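Uncharacterized protein (Deinococcus radiodurans, PDB 3GG7) binds manganese and is probably a TatD-type metal-dependent hydrolase acting on ester bonds, its substrate unknown. Local coordinates at residues L71-F74 with D75-P79; A227-V230 with E231-V234. One frame throughout, in Å; residues are numbered along the deposited sequence.

Interaction 1 of 2, residues L71-F74 with D75-P79. With SO4 (sulfate ion), chain C.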
ATOM      1  N   LEU A  71      15.877  12.292   0.185  1.00 18.53           N
ATOM      2  CA  LEU A  71      14.594  13.029   0.215  1.00 19.25           C
ATOM      3  C   LEU A  71      14.317  13.944  -0.983  1.00 19.55           C
ATOM      4  O   LEU A  71      13.214  13.921  -1.516  1.00 19.88           O
ATOM      5  CB  LEU A  71      14.409  13.787   1.528  1.00 19.45           C
ATOM      6  CG  LEU A  71      13.017  14.396   1.717  1.00 21.38           C
ATOM      7  CD1 LEU A  71      11.912  13.323   1.688  1.00 22.40           C
ATOM      8  CD2 LEU A  71      13.004  15.129   3.042  1.00 24.99           C
ATOM      9  N   PRO A  72      15.308  14.722  -1.449  1.00 19.99           N
ATOM     10  CA  PRO A  72      14.998  15.611  -2.584  1.00 20.52           C
ATOM     11  C   PRO A  72      14.533  14.940  -3.885  1.00 20.00           C
ATOM     12  O   PRO A  72      13.897  15.588  -4.722  1.00 21.06           O
ATOM     13  CB  PRO A  72      16.320  16.349  -2.818  1.00 21.49           C
ATOM     14  CG  PRO A  72      17.082  16.184  -1.583  1.00 22.57           C
ATOM     15  CD  PRO A  72      16.674  14.924  -0.945  1.00 20.92           C
ATOM     16  N   TRP A  73      14.829  13.647  -4.070  1.00 19.03           N
ATOM     17  CA  TRP A  73      14.362  12.924  -5.235  1.00 18.86           C
ATOM     18  C   TRP A  73      12.841  12.699  -5.200  1.00 18.86           C
ATOM     19  O   TRP A  73      12.237  12.455  -6.218  1.00 19.21           O
ATOM     20  CB  TRP A  73      15.138  11.617  -5.368  1.00 18.25           C
ATOM     21  CG  TRP A  73      16.493  11.854  -6.029  1.00 19.30           C
ATOM     22  CD1 TRP A  73      16.738  11.800  -7.362  1.00 20.80           C
ATOM     23  CD2 TRP A  73      17.733  12.229  -5.409  1.00 20.16           C
ATOM     24  NE1 TRP A  73      18.056  12.088  -7.618  1.00 22.51           N
ATOM     25  CE2 TRP A  73      18.684  12.363  -6.434  1.00 20.07           C
ATOM     26  CE3 TRP A  73      18.126  12.476  -4.094  1.00 19.24           C
ATOM     27  CZ2 TRP A  73      20.008  12.722  -6.185  1.00 19.01           C
ATOM     28  CZ3 TRP A  73      19.456  12.839  -3.853  1.00 21.04           C
ATOM     29  CH2 TRP A  73      20.375  12.954  -4.906  1.00 20.07           C
ATOM     30  N   PHE A  74      12.244  12.813  -4.023  1.00 18.23           N
ATOM     31  CA  PHE A  74      10.793  12.653  -3.922  1.00 18.58           C
ATOM     32  C   PHE A  74      10.102  13.747  -4.735  1.00 19.81           C
ATOM     33  O   PHE A  74       9.324  13.447  -5.627  1.00 18.95           O
ATOM     34  CB  PHE A  74      10.270  12.612  -2.468  1.00 18.69           C
ATOM     35  CG  PHE A  74       8.822  12.279  -2.393  1.00 19.87           C
ATOM     36  CD1 PHE A  74       8.389  10.967  -2.462  1.00 20.80           C
ATOM     37  CD2 PHE A  74       7.881  13.284  -2.322  1.00 21.19           C
ATOM     38  CE1 PHE A  74       7.021  10.678  -2.439  1.00 20.42           C
ATOM     39  CE2 PHE A  74       6.535  12.991  -2.301  1.00 22.73           C
ATOM     40  CZ  PHE A  74       6.119  11.706  -2.359  1.00 20.94           C
ATOM     41  N   ASP A  75      10.365  15.011  -4.401  1.00 21.25           N
ATOM     42  CA  ASP A  75       9.728  16.085  -5.160  1.00 22.77           C
ATOM     43  C   ASP A  75      10.114  16.057  -6.639  1.00 22.16           C
ATOM     44  O   ASP A  75       9.268  16.344  -7.496  1.00 23.31           O
ATOM     45  CB  ASP A  75       9.990  17.463  -4.573  1.00 23.81           C
ATOM     46  CG  ASP A  75       9.081  18.542  -5.200  1.00 28.40           C
ATOM     47  OD1 ASP A  75       7.848  18.525  -4.962  1.00 31.13           O
ATOM     48  OD2 ASP A  75       9.597  19.386  -5.970  1.00 34.05           O
ATOM     49  N   ARG A  76      11.360  15.663  -6.940  1.00 21.55           N
ATOM     50  CA  ARG A  76      11.845  15.584  -8.316  1.00 21.61           C
ATOM     51  C   ARG A  76      10.935  14.718  -9.167  1.00 20.53           C
ATOM     52  O   ARG A  76      10.608  15.073 -10.306  1.00 21.55           O
ATOM     53  CB  ARG A  76      13.287  15.062  -8.383  1.00 21.58           C
ATOM     54  CG  ARG A  76      13.879  14.957  -9.788  1.00 23.21           C
ATOM     55  CD  ARG A  76      15.350  14.601  -9.728  1.00 24.77           C
ATOM     56  NE  ARG A  76      15.977  14.430 -11.039  1.00 25.51           N
ATOM     57  CZ  ARG A  76      16.479  15.416 -11.792  1.00 27.69           C
ATOM     58  NH1 ARG A  76      16.388  16.682 -11.390  1.00 29.30           N
ATOM     59  NH2 ARG A  76      17.035  15.136 -12.970  1.00 28.54           N
ATOM     60  N   TYR A  77      10.570  13.540  -8.644  1.00 20.32           N
ATOM     61  CA  TYR A  77       9.873  12.537  -9.430  1.00 20.15           C
ATOM     62  C   TYR A  77       8.368  12.511  -9.271  1.00 20.57           C
ATOM     63  O   TYR A  77       7.698  11.861 -10.064  1.00 19.97           O
ATOM     64  CB  TYR A  77      10.406  11.156  -9.068  1.00 20.26           C
ATOM     65  CG  TYR A  77      11.874  10.912  -9.378  1.00 18.98           C
ATOM     66  CD1 TYR A  77      12.466  11.359 -10.553  1.00 19.67           C
ATOM     67  CD2 TYR A  77      12.648  10.207  -8.495  1.00 17.83           C
ATOM     68  CE1 TYR A  77      13.818  11.067 -10.828  1.00 19.55           C
ATOM     69  CE2 TYR A  77      13.966   9.900  -8.749  1.00 18.81           C
ATOM     70  CZ  TYR A  77      14.552  10.343  -9.923  1.00 19.32           C
ATOM     71  OH  TYR A  77      15.863  10.002 -10.138  1.00 21.31           O
ATOM     72  N   LEU A  78       7.832  13.261  -8.317  1.00 20.70           N
ATOM     73  CA  LEU A  78       6.397  13.270  -8.072  1.00 21.78           C
ATOM     74  C   LEU A  78       5.532  13.530  -9.310  1.00 20.77           C
ATOM     75  O   LEU A  78       4.500  12.910  -9.455  1.00 21.81           O
ATOM     76  CB  LEU A  78       6.071  14.228  -6.929  1.00 22.23           C
ATOM     77  CG  LEU A  78       4.755  14.133  -6.165  1.00 25.64           C
ATOM     78  CD1 LEU A  78       4.388  12.690  -5.789  1.00 24.39           C
ATOM     79  CD2 LEU A  78       4.881  15.049  -4.960  1.00 25.27           C
ATOM     80  N   PRO A  79       5.976  14.396 -10.245  1.00 21.31           N
ATOM     81  CA  PRO A  79       5.153  14.610 -11.448  1.00 21.79           C
ATOM     82  C   PRO A  79       4.984  13.387 -12.353  1.00 22.21           C
ATOM     83  O   PRO A  79       4.084  13.357 -13.219  1.00 24.08           O
ATOM     84  CB  PRO A  79       5.919  15.706 -12.190  1.00 21.36           C
ATOM     85  CG  PRO A  79       6.637  16.430 -11.139  1.00 22.34           C
ATOM     86  CD  PRO A  79       7.092  15.344 -10.182  1.00 21.30           C
TER
HETATM   87  S   SO4 C 254      16.978  11.589 -13.344  1.00 30.91           S
HETATM   88  O1  SO4 C 254      15.685  12.123 -13.746  1.00 33.40           O
HETATM   89  O2  SO4 C 254      17.138  10.224 -13.852  1.00 34.39           O
HETATM   90  O3  SO4 C 254      18.056  12.420 -13.907  1.00 33.38           O
HETATM   91  O4  SO4 C 254      17.028  11.635 -11.883  1.00 32.24           O
HETATM   92  O   HOH W   1      11.312  16.029  -1.875  1.00 28.01           O
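Oxygen O4 of a bound sulfate, probably from the crystallisation liquor, accepts from Tyr77 OH (2.7 Å) and Arg76 NE (3.1 Å), and the same hydroxyl Tyr77 OH lies 3.4 Å from Trp73 CD1 at the edge of the indole. Trp73 and Tyr77 leave the helix as neighbours and extend in the same direction; Tyr77 CE2 is 3.6 Å from Trp73 CD1, and the rings meet obliquely, with planes 45° apart. Arg76 leaves with CG anti to its backbone N (chi1 -180°) and stays extended to NE, which brings the guanidinium edge to the anion, Arg76 NH2 bonding sulfate O3 at 3.0 Å; Arg41 adds another bond. In the backbone Tyr77 N is shared, with its sounder bond to Trp73 O (3.1 Å) and a weak one to Phe74 O, which also takes a weak bond from Leu78 N. A water bridges Leu71 O, to which it donates, and Asp75 N, from which it accepts. On the inward side, Phe74 CE2 meets Leu78 CD2, and both residues touch Val84. Such a two-sided helix, leading from strand 53-55 to strand 83-88, belongs to the outer layer of a TIM barrel.

Interaction 2 of 2, residues A227-V230 with E231-V234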
ATOM      1  N   ALA A 227     -16.104 -15.992  -4.965  1.00 32.97           N
ATOM      2  CA  ALA A 227     -14.819 -15.362  -5.314  1.00 32.51           C
ATOM      3  C   ALA A 227     -14.900 -14.450  -6.546  1.00 32.30           C
ATOM      4  O   ALA A 227     -14.296 -13.373  -6.558  1.00 32.18           O
ATOM      5  CB  ALA A 227     -13.736 -16.421  -5.481  1.00 32.86           C
ATOM      6  N   SER A 228     -15.661 -14.835  -7.573  1.00 31.77           N
ATOM      7  CA  SER A 228     -15.806 -13.993  -8.762  1.00 31.53           C
ATOM      8  C   SER A 228     -16.426 -12.626  -8.435  1.00 30.34           C
ATOM      9  O   SER A 228     -16.070 -11.620  -9.038  1.00 30.44           O
ATOM     10  CB  SER A 228     -16.644 -14.699  -9.844  1.00 32.18           C
ATOM     11  OG  SER A 228     -17.986 -14.889  -9.428  1.00 35.89           O
ATOM     12  N   GLU A 229     -17.354 -12.585  -7.484  1.00 29.51           N
ATOM     13  CA  GLU A 229     -18.008 -11.314  -7.130  1.00 29.30           C
ATOM     14  C   GLU A 229     -17.021 -10.470  -6.321  1.00 27.74           C
ATOM     15  O   GLU A 229     -16.982  -9.251  -6.455  1.00 27.59           O
ATOM     16  CB  GLU A 229     -19.305 -11.521  -6.332  1.00 30.42           C
ATOM     17  CG  GLU A 229     -20.336 -12.455  -7.002  1.00 33.44           C
ATOM     18  CD  GLU A 229     -20.858 -11.963  -8.354  1.00 39.13           C
ATOM     19  OE1 GLU A 229     -20.645 -10.775  -8.731  1.00 42.22           O
ATOM     20  OE2 GLU A 229     -21.531 -12.789  -9.040  1.00 43.27           O
ATOM     21  N   VAL A 230     -16.238 -11.121  -5.471  1.00 26.83           N
ATOM     22  CA  VAL A 230     -15.136 -10.411  -4.783  1.00 26.69           C
ATOM     23  C   VAL A 230     -14.172  -9.790  -5.803  1.00 26.43           C
ATOM     24  O   VAL A 230     -13.857  -8.606  -5.711  1.00 25.86           O
ATOM     25  CB  VAL A 230     -14.360 -11.320  -3.845  1.00 26.70           C
ATOM     26  CG1 VAL A 230     -13.123 -10.570  -3.252  1.00 26.18           C
ATOM     27  CG2 VAL A 230     -15.261 -11.839  -2.750  1.00 28.19           C
ATOM     28  N   GLU A 231     -13.755 -10.567  -6.808  1.00 27.09           N
ATOM     29  CA  GLU A 231     -12.873 -10.039  -7.866  1.00 26.88           C
ATOM     30  C   GLU A 231     -13.493  -8.835  -8.572  1.00 26.49           C
ATOM     31  O   GLU A 231     -12.810  -7.833  -8.841  1.00 25.23           O
ATOM     32  CB  GLU A 231     -12.505 -11.118  -8.893  1.00 28.21           C
ATOM     33  CG  GLU A 231     -11.736 -12.277  -8.313  1.00 30.93           C
ATOM     34  CD  GLU A 231     -11.184 -13.227  -9.376  1.00 35.33           C
ATOM     35  OE1 GLU A 231     -11.496 -13.062 -10.576  1.00 39.87           O
ATOM     36  OE2 GLU A 231     -10.441 -14.147  -8.993  1.00 39.66           O
ATOM     37  N   ARG A 232     -14.800  -8.908  -8.861  1.00 25.69           N
ATOM     38  CA  ARG A 232     -15.482  -7.808  -9.520  1.00 26.65           C
ATOM     39  C   ARG A 232     -15.493  -6.570  -8.638  1.00 25.87           C
ATOM     40  O   ARG A 232     -15.242  -5.468  -9.125  1.00 25.60           O
ATOM     41  CB  ARG A 232     -16.931  -8.193  -9.889  1.00 26.72           C
ATOM     42  CG  ARG A 232     -17.772  -7.025 -10.405  1.00 29.44           C
ATOM     43  CD  ARG A 232     -19.259  -7.411 -10.663  1.00 32.15           C
ATOM     44  NE  ARG A 232     -19.916  -8.033  -9.511  1.00 35.44           N
ATOM     45  CZ  ARG A 232     -20.440  -7.389  -8.467  1.00 35.79           C
ATOM     46  NH1 ARG A 232     -20.404  -6.062  -8.377  1.00 38.08           N
ATOM     47  NH2 ARG A 232     -21.021  -8.082  -7.492  1.00 36.64           N
ATOM     48  N   ILE A 233     -15.866  -6.746  -7.371  1.00 25.64           N
ATOM     49  CA  ILE A 233     -15.931  -5.637  -6.415  1.00 26.13           C
ATOM     50  C   ILE A 233     -14.572  -4.929  -6.270  1.00 24.67           C
ATOM     51  O   ILE A 233     -14.501  -3.705  -6.355  1.00 23.37           O
ATOM     52  CB  ILE A 233     -16.448  -6.128  -5.070  1.00 26.43           C
ATOM     53  CG1 ILE A 233     -17.951  -6.364  -5.175  1.00 28.79           C
ATOM     54  CG2 ILE A 233     -16.164  -5.119  -3.947  1.00 27.83           C
ATOM     55  CD1 ILE A 233     -18.487  -7.236  -4.079  1.00 29.43           C
ATOM     56  N   VAL A 234     -13.509  -5.703  -6.106  1.00 25.38           N
ATOM     57  CA  VAL A 234     -12.156  -5.137  -6.034  1.00 24.70           C
ATOM     58  C   VAL A 234     -11.775  -4.381  -7.323  1.00 24.95           C
ATOM     59  O   VAL A 234     -11.263  -3.269  -7.248  1.00 25.08           O
ATOM     60  CB  VAL A 234     -11.119  -6.198  -5.649  1.00 25.05           C
ATOM     61  CG1 VAL A 234      -9.703  -5.605  -5.671  1.00 25.34           C
ATOM     62  CG2 VAL A 234     -11.450  -6.775  -4.265  1.00 25.00           C
TER
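Glu229 and Arg232 slant across one another one helical turn apart, and the way they meet shows how a three-residue spacing can produce a side-on salt bridge. Both donors go to a single oxygen: Glu229 OE1 receives Arg232 NE at 2.9 Å and Arg232 NH2 at 3.0 Å. OE1 lies in the guanidinium plane, but the two donors reach it differently. The carboxylate plane is turned 57° from that of the guanidinium; NE meets OE1 nearly along its C-O axis, whereas NH2 comes from the anti side, 34° out of the carboxylate plane. The bends in both chains make the grip possible: Glu229 bends at chi2, and Arg232, extended through its first two torsions, turns at chi3 (54°). The same bend also sets one guanidinium face above Glu229 O, 4.1 Å from the plane and offset toward its rim. The remaining terminal nitrogen, NH1, forms a salt bridge with Glu236, so the arginine links acids on both sides of it along the helix.

All this happens at the start of helix 227-243, the last helix of the TatD-type TIM barrel, where acidic side chains such as Glu229 would probably be favoured by the helix dipole. Regular backbone bonds carry the turns, among them Glu231 N to Ala227 O at 2.9 Å. Glu231 lays its CG close to that same carbonyl and then extends, its OE1 reaching the backbone N of Ser2 near the start of the chain. Ile233 brings CG1 to 3.3 Å from Glu229 O, while its own N-H bonds to that oxygen. On the buried side Val230 CG1 and Val234 CG2 are loosely apposed at 4.3 Å, and Val230 packs against Val216 and Trp223 of helix 212-223.

Interactions 1 and 2 are each local, within one helix, and lie on opposite sides of the chain's centre, some 35 Å apart between centres, with no touch between them. Each is partly buried, with an apolar side facing neighbouring elements and a polar side at the surface. The inward partners differ: helix 72-77 rests on strand 83-88 and helix 99-115, whereas helix 227-243 leans on helix 212-223. The outward chemistry differs too. In 71-79 arginine and tyrosine hold an external anion, and the backbone bonds are partly weak; in 227-234 the arginine is paired within its own helix, over sound backbone bonding.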